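Protein GLB-12 (Caenorhabditis elegans, PDB 4BJA) binds heme in a globin fold, is implicated in redox signalling needed for reproduction, and may bind oxygen. Local coordinates at residues A[120-134]-A[202-214]. The protein carries 1 engineered substitution. Numbering follows the deposited sequence. Where two conformers were deposited one is given.
Sequences VRKTGRSHVRQGFLE and QMTDSFELERAKQ. With HEM (protoporphyrin IX containing Fe), chain B; SO4 (sulfate ion), chain C; ACT (acetate ion), chain E.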
ATOM      1  N   VAL A 120       7.620  -7.280   6.800  1.00 16.21           N
ATOM      2  CA  VAL A 120       6.527  -7.827   5.957  1.00 17.42           C
ATOM      3  C   VAL A 120       7.012  -8.069   4.524  1.00 17.33           C
ATOM      4  O   VAL A 120       6.770  -9.129   3.944  1.00 17.97           O
ATOM      5  CB  VAL A 120       5.304  -6.907   5.988  1.00 16.68           C
ATOM      6  CG1 VAL A 120       4.229  -7.422   5.026  1.00 18.48           C
ATOM      7  CG2 VAL A 120       4.763  -6.745   7.412  1.00 18.03           C
ATOM      8  N   ARG A 121       7.759  -7.125   3.951  1.00 17.17           N
ATOM      9  CA  ARG A 121       8.222  -7.316   2.593  1.00 18.01           C
ATOM     10  C   ARG A 121       9.269  -8.439   2.504  1.00 18.44           C
ATOM     11  O   ARG A 121       9.260  -9.186   1.539  1.00 19.65           O
ATOM     12  CB  ARG A 121       8.701  -5.979   2.021  1.00 19.88           C
ATOM     13  CG  ARG A 121       7.509  -5.023   1.871  1.00 21.47           C
ATOM     14  CD  ARG A 121       7.721  -3.894   0.930  1.00 25.73           C
ATOM     15  NE  ARG A 121       7.964  -4.290  -0.451  1.00 25.35           N
ATOM     16  CZ  ARG A 121       7.114  -4.140  -1.473  1.00 24.25           C
ATOM     17  NH1 ARG A 121       5.868  -3.676  -1.318  1.00 24.82           N
ATOM     18  NH2 ARG A 121       7.531  -4.475  -2.679  1.00 25.81           N
ATOM     19  N   LYS A 122      10.123  -8.590   3.510  1.00 17.99           N
ATOM     20  CA  LYS A 122      11.153  -9.629   3.515  1.00 19.53           C
ATOM     21  C   LYS A 122      10.480 -10.993   3.567  1.00 19.83           C
ATOM     22  O   LYS A 122      10.953 -11.972   2.941  1.00 20.55           O
ATOM     23  CB  LYS A 122      12.090  -9.494   4.742  1.00 19.84           C
ATOM     24  CG  LYS A 122      13.130 -10.607   4.763  1.00 22.07           C
ATOM     25  CD  LYS A 122      14.197 -10.405   5.817  1.00 25.49           C
ATOM     26  CE  LYS A 122      15.263 -11.547   5.720  1.00 28.38           C
ATOM     27  NZ  LYS A 122      16.378 -11.338   6.652  1.00 30.02           N
ATOM     28  N   THR A 123       9.403 -11.051   4.342  1.00 19.38           N
ATOM     29  CA  THR A 123       8.661 -12.327   4.506  1.00 19.77           C
ATOM     30  C   THR A 123       7.980 -12.664   3.190  1.00 19.78           C
ATOM     31  O   THR A 123       8.011 -13.817   2.737  1.00 20.32           O
ATOM     32  CB  THR A 123       7.688 -12.209   5.687  1.00 20.00           C
ATOM     33  OG1 THR A 123       8.437 -11.887   6.868  1.00 21.59           O
ATOM     34  CG2 THR A 123       6.908 -13.513   5.971  1.00 18.54           C
ATOM     35  N   GLY A 124       7.379 -11.657   2.545  1.00 19.50           N
ATOM     36  CA  GLY A 124       6.771 -11.852   1.222  1.00 19.42           C
ATOM     37  C   GLY A 124       7.787 -12.397   0.213  1.00 21.78           C
ATOM     38  O   GLY A 124       7.539 -13.409  -0.482  1.00 21.73           O
ATOM     39  N   ARG A 125       8.956 -11.757   0.139  1.00 21.13           N
ATOM     40  CA  ARG A 125      10.007 -12.190  -0.784  1.00 22.97           C
ATOM     41  C   ARG A 125      10.483 -13.605  -0.497  1.00 23.49           C
ATOM     42  O   ARG A 125      10.762 -14.353  -1.436  1.00 24.93           O
ATOM     43  CB  ARG A 125      11.234 -11.236  -0.708  1.00 22.85           C
ATOM     44  CG  ARG A 125      10.914  -9.808  -1.134  1.00 25.80           C
ATOM     45  CD  ARG A 125      12.202  -8.999  -1.431  1.00 29.14           C
ATOM     46  NE  ARG A 125      13.168  -9.127  -0.345  1.00 32.72           N
ATOM     47  CZ  ARG A 125      13.214  -8.338   0.728  1.00 33.82           C
ATOM     48  NH1 ARG A 125      12.347  -7.336   0.880  1.00 32.95           N
ATOM     49  NH2 ARG A 125      14.150  -8.541   1.653  1.00 35.32           N
ATOM     50  N   SER A 126      10.542 -13.978   0.786  1.00 22.29           N
ATOM     51  CA  SER A 126      11.109 -15.248   1.173  0.50 23.06           C
ATOM     52  C   SER A 126      10.219 -16.400   0.750  1.00 23.05           C
ATOM     53  O   SER A 126      10.684 -17.537   0.565  1.00 22.87           O
ATOM     54  CB  SER A 126      11.307 -15.293   2.678  0.50 23.62           C
ATOM     55  OG  SER A 126      11.467 -16.636   3.092  0.50 24.75           O
ATOM     56  N   HIS A 127       8.943 -16.114   0.602  1.00 21.49           N
ATOM     57  CA  HIS A 127       7.999 -17.184   0.198  1.00 21.69           C
ATOM     58  C   HIS A 127       8.152 -17.627  -1.231  1.00 23.29           C
ATOM     59  O   HIS A 127       7.573 -18.651  -1.619  1.00 24.35           O
ATOM     60  CB  HIS A 127       6.537 -16.770   0.549  1.00 20.80           C
ATOM     61  CG  HIS A 127       6.189 -17.009   1.995  1.00 19.09           C
ATOM     62  ND1 HIS A 127       6.625 -16.194   3.014  1.00 20.44           N
ATOM     63  CD2 HIS A 127       5.467 -17.993   2.589  1.00 18.94           C
ATOM     64  CE1 HIS A 127       6.183 -16.656   4.174  1.00 18.03           C
ATOM     65  NE2 HIS A 127       5.496 -17.763   3.939  1.00 17.93           N
ATOM     66  N   VAL A 128       8.907 -16.873  -2.039  1.00 23.53           N
ATOM     67  CA  VAL A 128       9.116 -17.248  -3.425  1.00 25.88           C
ATOM     68  C   VAL A 128       9.890 -18.583  -3.486  1.00 27.76           C
ATOM     69  O   VAL A 128       9.812 -19.304  -4.478  1.00 28.61           O
ATOM     70  CB  VAL A 128       9.829 -16.137  -4.194  1.00 25.82           C
ATOM     71  CG1 VAL A 128      10.206 -16.585  -5.599  1.00 28.27           C
ATOM     72  CG2 VAL A 128       8.926 -14.864  -4.256  1.00 24.86           C
ATOM     73  N   ARG A 129      10.589 -18.912  -2.401  1.00 29.16           N
ATOM     74  CA  ARG A 129      11.341 -20.179  -2.290  1.00 32.50           C
ATOM     75  C   ARG A 129      10.427 -21.411  -2.145  1.00 32.64           C
ATOM     76  O   ARG A 129      10.889 -22.558  -2.314  1.00 34.54           O
ATOM     77  CB  ARG A 129      12.285 -20.156  -1.076  1.00 33.30           C
ATOM     78  CG  ARG A 129      13.313 -19.008  -1.047  1.00 39.00           C
ATOM     79  CD  ARG A 129      14.454 -19.270  -0.042  1.00 45.93           C
ATOM     80  NE  ARG A 129      15.730 -19.574  -0.711  1.00 51.28           N
ATOM     81  CZ  ARG A 129      16.596 -18.651  -1.150  1.00 54.06           C
ATOM     82  NH1 ARG A 129      16.336 -17.351  -1.001  1.00 55.47           N
ATOM     83  NH2 ARG A 129      17.720 -19.026  -1.751  1.00 53.88           N
ATOM     84  N   GLN A 130       9.168 -21.176  -1.772  1.00 32.39           N
ATOM     85  CA  GLN A 130       8.174 -22.238  -1.629  1.00 31.90           C
ATOM     86  C   GLN A 130       7.637 -22.572  -2.991  1.00 31.66           C
ATOM     87  O   GLN A 130       6.952 -21.773  -3.611  1.00 30.94           O
ATOM     88  CB  GLN A 130       7.030 -21.828  -0.686  1.00 32.30           C
ATOM     89  CG  GLN A 130       7.455 -21.432   0.735  1.00 32.90           C
ATOM     90  CD  GLN A 130       8.435 -22.410   1.393  1.00 38.25           C
ATOM     91  OE1 GLN A 130       8.435 -23.602   1.095  1.00 40.47           O
ATOM     92  NE2 GLN A 130       9.251 -21.901   2.319  1.00 37.34           N
ATOM     93  N   GLY A 131       7.964 -23.763  -3.482  1.00 31.19           N
ATOM     94  CA  GLY A 131       7.638 -24.102  -4.867  1.00 31.15           C
ATOM     95  C   GLY A 131       6.143 -24.064  -5.132  1.00 30.30           C
ATOM     96  O   GLY A 131       5.727 -23.652  -6.213  1.00 31.10           O
ATOM     97  N   PHE A 132       5.340 -24.468  -4.142  1.00 29.35           N
ATOM     98  CA  PHE A 132       3.896 -24.469  -4.287  1.00 28.08           C
ATOM     99  C   PHE A 132       3.454 -23.042  -4.575  1.00 27.77           C
ATOM    100  O   PHE A 132       2.640 -22.802  -5.447  1.00 27.17           O
ATOM    101  CB  PHE A 132       3.189 -24.975  -3.028  1.00 28.77           C
ATOM    102  CG  PHE A 132       1.704 -24.814  -3.078  1.00 28.08           C
ATOM    103  CD1 PHE A 132       0.893 -25.805  -3.647  1.00 29.85           C
ATOM    104  CD2 PHE A 132       1.086 -23.677  -2.547  1.00 27.43           C
ATOM    105  CE1 PHE A 132      -0.516 -25.637  -3.687  1.00 29.14           C
ATOM    106  CE2 PHE A 132      -0.287 -23.510  -2.587  1.00 25.55           C
ATOM    107  CZ  PHE A 132      -1.110 -24.504  -3.181  1.00 27.98           C
ATOM    108  N   LEU A 133       4.001 -22.087  -3.836  1.00 26.60           N
ATOM    109  CA  LEU A 133       3.578 -20.710  -4.057  1.00 26.06           C
ATOM    110  C   LEU A 133       4.161 -20.136  -5.344  1.00 26.32           C
ATOM    111  O   LEU A 133       3.478 -19.414  -6.054  1.00 25.71           O
ATOM    112  CB  LEU A 133       3.960 -19.830  -2.859  1.00 24.78           C
ATOM    113  CG  LEU A 133       3.171 -20.089  -1.574  1.00 22.63           C
ATOM    114  CD1 LEU A 133       3.788 -19.277  -0.443  1.00 23.18           C
ATOM    115  CD2 LEU A 133       1.689 -19.685  -1.752  1.00 22.57           C
ATOM    116  N   GLU A 134       5.434 -20.420  -5.630  1.00 28.67           N
ATOM    117  CA  GLU A 134       6.044 -19.955  -6.880  1.00 30.71           C
ATOM    118  C   GLU A 134       5.202 -20.367  -8.091  1.00 31.21           C
ATOM    119  O   GLU A 134       4.934 -19.568  -8.993  1.00 31.14           O
ATOM    120  CB  GLU A 134       7.475 -20.487  -6.986  1.00 32.81           C
ATOM    121  CG  GLU A 134       8.416 -19.531  -7.668  1.00 37.84           C
ATOM    122  CD  GLU A 134       8.783 -19.951  -9.060  1.00 45.57           C
ATOM    123  OE1 GLU A 134       7.930 -20.529  -9.783  1.00 48.52           O
ATOM    124  OE2 GLU A 134       9.960 -19.698  -9.435  1.00 49.80           O
ATOM    125  N   GLN A 202       1.180  -6.070   1.201  1.00 15.13           N
ATOM    126  CA  GLN A 202       2.644  -5.950   1.129  1.00 16.64           C
ATOM    127  C   GLN A 202       3.324  -7.290   0.923  1.00 17.91           C
ATOM    128  O   GLN A 202       4.341  -7.370   0.210  1.00 18.79           O
ATOM    129  CB  GLN A 202       3.165  -5.231   2.373  1.00 15.91           C
ATOM    130  CG  GLN A 202       2.608  -3.805   2.414  1.00 16.92           C
ATOM    131  CD  GLN A 202       2.930  -3.055   1.117  1.00 20.41           C
ATOM    132  OE1 GLN A 202       4.091  -2.791   0.829  1.00 21.78           O
ATOM    133  NE2 GLN A 202       1.898  -2.769   0.296  1.00 22.74           N
ATOM    134  N   MET A 203       2.751  -8.363   1.491  1.00 18.00           N
ATOM    135  CA  MET A 203       3.323  -9.671   1.180  0.50 17.64           C
ATOM    136  C   MET A 203       3.047 -10.040  -0.256  1.00 18.32           C
ATOM    137  O   MET A 203       3.928 -10.575  -0.920  1.00 19.07           O
ATOM    138  CB  MET A 203       2.819 -10.744   2.121  0.50 17.79           C
ATOM    139  CG  MET A 203       3.362 -10.568   3.510  0.50 16.60           C
ATOM    140  SD  MET A 203       2.659 -11.825   4.559  0.50 16.67           S
ATOM    141  CE  MET A 203       3.597 -13.237   4.021  0.50 17.43           C
ATOM    142  N   THR A 204       1.859  -9.714  -0.755  1.00 16.85           N
ATOM    143  CA  THR A 204       1.538 -10.026  -2.121  1.00 18.31           C
ATOM    144  C   THR A 204       2.465  -9.288  -3.095  1.00 18.18           C
ATOM    145  O   THR A 204       2.977  -9.894  -4.056  1.00 19.32           O
ATOM    146  CB  THR A 204       0.064  -9.682  -2.397  1.00 17.48           C
ATOM    147  OG1 THR A 204      -0.762 -10.531  -1.585  1.00 18.28           O
ATOM    148  CG2 THR A 204      -0.279  -9.837  -3.884  1.00 19.57           C
ATOM    149  N   ASP A 205       2.666  -7.988  -2.845  1.00 17.99           N
ATOM    150  CA  ASP A 205       3.446  -7.177  -3.773  1.00 20.00           C
ATOM    151  C   ASP A 205       4.912  -7.545  -3.755  1.00 19.63           C
ATOM    152  O   ASP A 205       5.532  -7.651  -4.816  1.00 19.71           O
ATOM    153  CB  ASP A 205       3.222  -5.685  -3.510  1.00 20.50           C
ATOM    154  CG  ASP A 205       1.907  -5.170  -4.103  1.00 27.90           C
ATOM    155  OD1 ASP A 205       1.178  -5.922  -4.799  1.00 34.77           O
ATOM    156  OD2 ASP A 205       1.602  -3.971  -3.900  1.00 34.30           O
ATOM    157  N   SER A 206       5.444  -7.795  -2.554  1.00 18.12           N
ATOM    158  CA  SER A 206       6.839  -8.150  -2.453  1.00 19.58           C
ATOM    159  C   SER A 206       7.110  -9.538  -3.074  1.00 19.23           C
ATOM    160  O   SER A 206       8.113  -9.762  -3.803  1.00 20.20           O
ATOM    161  CB  SER A 206       7.311  -8.044  -1.013  1.00 19.06           C
ATOM    162  OG  SER A 206       6.586  -8.911  -0.137  1.00 25.35           O
ATOM    163  N   PHE A 207       6.215 -10.471  -2.797  1.00 18.95           N
ATOM    164  CA  PHE A 207       6.299 -11.779  -3.444  1.00 19.72           C
ATOM    165  C   PHE A 207       6.286 -11.657  -4.994  1.00 20.37           C
ATOM    166  O   PHE A 207       7.094 -12.282  -5.716  1.00 21.00           O
ATOM    167  CB  PHE A 207       5.117 -12.654  -2.958  1.00 18.83           C
ATOM    168  CG  PHE A 207       5.114 -14.041  -3.562  1.00 19.55           C
ATOM    169  CD1 PHE A 207       4.620 -14.247  -4.848  1.00 20.61           C
ATOM    170  CD2 PHE A 207       5.644 -15.110  -2.856  1.00 19.09           C
ATOM    171  CE1 PHE A 207       4.661 -15.524  -5.442  1.00 20.35           C
ATOM    172  CE2 PHE A 207       5.646 -16.414  -3.435  1.00 19.07           C
ATOM    173  CZ  PHE A 207       5.189 -16.591  -4.718  1.00 21.51           C
ATOM    174  N   GLU A 208       5.342 -10.879  -5.516  1.00 19.97           N
ATOM    175  CA  GLU A 208       5.126 -10.841  -6.940  1.00 20.86           C
ATOM    176  C   GLU A 208       6.379 -10.286  -7.631  1.00 21.30           C
ATOM    177  O   GLU A 208       6.821 -10.803  -8.673  1.00 21.73           O
ATOM    178  CB  GLU A 208       3.900 -10.010  -7.228  1.00 22.61           C
ATOM    179  CG  GLU A 208       3.320 -10.225  -8.578  1.00 26.38           C
ATOM    180  CD  GLU A 208       2.622 -11.586  -8.742  1.00 30.75           C
ATOM    181  OE1 GLU A 208       2.037 -12.122  -7.776  1.00 32.13           O
ATOM    182  OE2 GLU A 208       2.635 -12.089  -9.873  1.00 35.23           O
ATOM    183  N   LEU A 209       6.950  -9.258  -7.029  1.00 21.07           N
ATOM    184  CA  LEU A 209       8.144  -8.618  -7.591  1.00 22.25           C
ATOM    185  C   LEU A 209       9.338  -9.566  -7.556  1.00 24.44           C
ATOM    186  O   LEU A 209      10.107  -9.651  -8.525  1.00 24.38           O
ATOM    187  CB  LEU A 209       8.458  -7.342  -6.804  1.00 22.91           C
ATOM    188  CG  LEU A 209       9.674  -6.536  -7.324  1.00 23.62           C
ATOM    189  CD1 LEU A 209       9.513  -6.145  -8.784  1.00 25.31           C
ATOM    190  CD2 LEU A 209       9.885  -5.272  -6.469  1.00 26.79           C
ATOM    191  N   GLU A 210       9.514 -10.244  -6.426  1.00 25.21           N
ATOM    192  CA  GLU A 210      10.638 -11.140  -6.272  1.00 27.55           C
ATOM    193  C   GLU A 210      10.538 -12.306  -7.249  1.00 28.00           C
ATOM    194  O   GLU A 210      11.553 -12.714  -7.860  1.00 28.41           O
ATOM    195  CB  GLU A 210      10.726 -11.637  -4.835  1.00 28.54           C
ATOM    196  CG  GLU A 210      11.868 -12.655  -4.584  1.00 31.29           C
ATOM    197  CD  GLU A 210      13.264 -12.038  -4.707  1.00 35.19           C
ATOM    198  OE1 GLU A 210      13.418 -10.800  -4.632  1.00 36.01           O
ATOM    199  OE2 GLU A 210      14.231 -12.812  -4.857  1.00 38.78           O
ATOM    200  N   ARG A 211       9.328 -12.838  -7.414  1.00 27.79           N
ATOM    201  CA  ARG A 211       9.136 -13.889  -8.400  1.00 29.01           C
ATOM    202  C   ARG A 211       9.437 -13.396  -9.829  1.00 30.09           C
ATOM    203  O   ARG A 211      10.114 -14.100 -10.604  1.00 30.85           O
ATOM    204  CB  ARG A 211       7.729 -14.479  -8.287  1.00 28.66           C
ATOM    205  CG  ARG A 211       7.458 -15.492  -9.375  1.00 29.19           C
ATOM    206  CD  ARG A 211       6.191 -16.257  -9.078  1.00 28.16           C
ATOM    207  NE  ARG A 211       5.011 -15.410  -9.207  1.00 29.38           N
ATOM    208  CZ  ARG A 211       3.763 -15.832  -9.041  1.00 30.99           C
ATOM    209  NH1 ARG A 211       3.516 -17.117  -8.758  1.00 31.88           N
ATOM    210  NH2 ARG A 211       2.759 -14.973  -9.158  1.00 29.48           N
ATOM    211  N   ALA A 212       8.967 -12.192 -10.176  1.00 31.31           N
ATOM    212  CA  ALA A 212       9.194 -11.644 -11.516  1.00 33.01           C
ATOM    213  C   ALA A 212      10.691 -11.485 -11.789  1.00 34.72           C
ATOM    214  O   ALA A 212      11.160 -11.774 -12.895  1.00 34.56           O
ATOM    215  CB  ALA A 212       8.466 -10.332 -11.724  1.00 32.40           C
ATOM    216  N   LYS A 213      11.433 -11.048 -10.780  1.00 36.31           N
ATOM    217  CA  LYS A 213      12.879 -10.824 -10.932  1.00 39.15           C
ATOM    218  C   LYS A 213      13.642 -12.122 -11.105  1.00 41.44           C
ATOM    219  O   LYS A 213      14.570 -12.205 -11.926  1.00 41.41           O
ATOM    220  CB  LYS A 213      13.441 -10.068  -9.737  1.00 38.92           C
ATOM    221  CG  LYS A 213      13.104  -8.593  -9.730  1.00 40.06           C
ATOM    222  CD  LYS A 213      13.694  -7.952  -8.494  1.00 41.99           C
ATOM    223  CE  LYS A 213      13.273  -6.508  -8.326  1.00 42.34           C
ATOM    224  NZ  LYS A 213      13.590  -6.083  -6.938  1.00 43.52           N
ATOM    225  N   GLN A 214      13.273 -13.126 -10.311  1.00 43.61           N
ATOM    226  CA  GLN A 214      13.881 -14.453 -10.417  1.00 45.94           C
ATOM    227  C   GLN A 214      13.508 -15.112 -11.740  1.00 47.29           C
ATOM    228  O   GLN A 214      14.223 -15.992 -12.223  1.00 48.11           O
ATOM    229  CB  GLN A 214      13.450 -15.325  -9.249  1.00 45.82           C
ATOM    230  CG  GLN A 214      13.990 -14.856  -7.916  1.00 47.17           C
ATOM    231  CD  GLN A 214      13.836 -15.907  -6.832  1.00 49.18           C
ATOM    232  OE1 GLN A 214      13.650 -17.097  -7.125  1.00 50.77           O
ATOM    233  NE2 GLN A 214      13.911 -15.479  -5.573  1.00 49.50           N
TER
HETATM  234  CHA HEM B 300       7.837 -19.782   6.185  1.00 22.43           C
HETATM  235  CHB HEM B 300       4.834 -16.285   7.669  1.00 19.73           C
HETATM  236  CHC HEM B 300       1.622 -17.630   4.355  1.00 21.99           C
HETATM  237  CHD HEM B 300       4.252 -21.560   3.442  1.00 24.43           C
HETATM  238  C1A HEM B 300       7.321 -18.702   6.815  1.00 21.29           C
HETATM  239  C2A HEM B 300       8.028 -17.870   7.772  1.00 23.13           C
HETATM  240  C3A HEM B 300       7.169 -16.914   8.164  1.00 21.16           C
HETATM  241  C4A HEM B 300       5.911 -17.119   7.481  1.00 20.31           C
HETATM  242  CMA HEM B 300       7.394 -15.767   9.186  1.00 22.28           C
HETATM  243  CAA HEM B 300       9.517 -18.083   8.202  1.00 25.64           C
HETATM  244  CBA HEM B 300      10.387 -16.878   7.814  1.00 31.78           C
HETATM  245  CGA HEM B 300      10.353 -16.765   6.355  1.00 34.81           C
HETATM  246  O1A HEM B 300      10.564 -17.804   5.669  1.00 36.50           O
HETATM  247  O2A HEM B 300      10.063 -15.626   5.903  1.00 38.51           O
HETATM  248  C1B HEM B 300       3.752 -16.339   6.841  1.00 19.89           C
HETATM  249  C2B HEM B 300       2.693 -15.337   6.795  1.00 19.75           C
HETATM  250  C3B HEM B 300       1.830 -15.701   5.890  1.00 20.68           C
HETATM  251  C4B HEM B 300       2.279 -16.950   5.329  1.00 20.62           C
HETATM  252  CMB HEM B 300       2.644 -14.066   7.658  1.00 23.26           C
HETATM  253  CAB HEM B 300       0.570 -14.880   5.503  1.00 25.72           C
HETATM  254  CBB HEM B 300      -0.435 -15.483   4.919  1.00 30.67           C
HETATM  255  C1C HEM B 300       2.057 -18.792   3.813  1.00 21.34           C
HETATM  256  C2C HEM B 300       1.358 -19.554   2.809  1.00 24.51           C
HETATM  257  C3C HEM B 300       2.079 -20.629   2.545  1.00 23.82           C
HETATM  258  C4C HEM B 300       3.247 -20.619   3.398  1.00 24.39           C
HETATM  259  CMC HEM B 300       0.025 -19.125   2.150  1.00 27.10           C
HETATM  260  CAC HEM B 300       1.683 -21.716   1.519  1.00 27.40           C
HETATM  261  CBC HEM B 300       2.662 -22.424   0.983  1.00 30.12           C
HETATM  262  C1D HEM B 300       5.399 -21.477   4.147  1.00 25.14           C
HETATM  263  C2D HEM B 300       6.350 -22.538   4.291  1.00 26.50           C
HETATM  264  C3D HEM B 300       7.455 -21.981   5.130  1.00 27.76           C
HETATM  265  C4D HEM B 300       7.076 -20.627   5.419  1.00 24.34           C
HETATM  266  CMD HEM B 300       6.291 -23.971   3.716  1.00 29.49           C
HETATM  267  CAD HEM B 300       8.718 -22.720   5.613  1.00 29.10           C
HETATM  268  CBD HEM B 300       8.460 -23.107   7.079  1.00 31.51           C
HETATM  269  CGD HEM B 300       7.392 -24.177   7.291  1.00 31.90           C
HETATM  270  O1D HEM B 300       7.082 -24.976   6.381  1.00 33.55           O
HETATM  271  O2D HEM B 300       6.865 -24.235   8.410  1.00 33.39           O
HETATM  272  NA  HEM B 300       6.013 -18.227   6.661  1.00 19.89           N
HETATM  273  NB  HEM B 300       3.477 -17.342   5.917  1.00 20.61           N
HETATM  274  NC  HEM B 300       3.204 -19.482   4.143  1.00 22.78           N
HETATM  275  ND  HEM B 300       5.856 -20.353   4.844  1.00 24.15           N
HETATM  276 FE   HEM B 300       4.654 -18.865   5.414  1.00 19.74          FE
HETATM  277  S   SO4 C1216      10.996  -4.900  -1.885  1.00 47.18           S
HETATM  278  O1  SO4 C1216      10.314  -4.587  -3.146  1.00 48.04           O
HETATM  279  O2  SO4 C1216      10.332  -6.072  -1.335  1.00 46.71           O
HETATM  280  O3  SO4 C1216      12.397  -5.171  -2.138  1.00 48.33           O
HETATM  281  O4  SO4 C1216      10.901  -3.787  -0.926  1.00 46.98           O
HETATM  282  C   ACT E1218      12.267 -22.659   4.612  1.00 35.01           C
HETATM  283  O   ACT E1218      11.966 -21.576   4.101  1.00 38.25           O
HETATM  284  OXT ACT E1218      12.466 -22.602   5.848  1.00 35.29           O
HETATM  285  CH3 ACT E1218      12.375 -23.849   3.744  1.00 35.28           C
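F207 leaves helix 185-214 with CG anti to its backbone N (chi1 -180°), which carries its ring to V128, where CG2 lies over one face, 3.8 Å from the ring centroid, in a CH-pi contact. S206 instead turns OG between its backbone N and carbonyl carbon (chi1 60°); there it bonds to Q202 O, 2.7 Å away, and its small side chain fits as a knob among V120, R121, G124 and R125. G124 suits this crossing because a CB would collide with S206 OG; the axes of segments 120-126 and 202-214 approach to 7.1 Å and cross at -46°. R121 sends NH1 to Q202 OE1 (2.9 Å), in its own guanidinium plane but above the amide plane; W117 also donates to that oxygen. Arginine suits the place because its several N-H groups serve an amide oxygen and an anion at once: R121 NE and NH2 hydrogen-bond to a sulfate, probably from the crystallisation liquor, which R125 NH1 also reaches. Replacing R121 by a leucine would probably deprive Q202 OE1 of one of its donors and leave the sulfate weakly held. R211 has the F207 ring edge, at CE1, over its guanidinium face; NH2 forms a salt bridge with E208, and NH1 donates to E134 O (2.8 Å) and Q137 O, fastening helix 131-136. This is the globin F-helix region packed on the H helix: H127, which ligates the heme iron opposite H92, gives ND1 to T123 O (2.8 Å), a bond that fixes the imidazole's rotation and probably makes it a more electron-rich ligand.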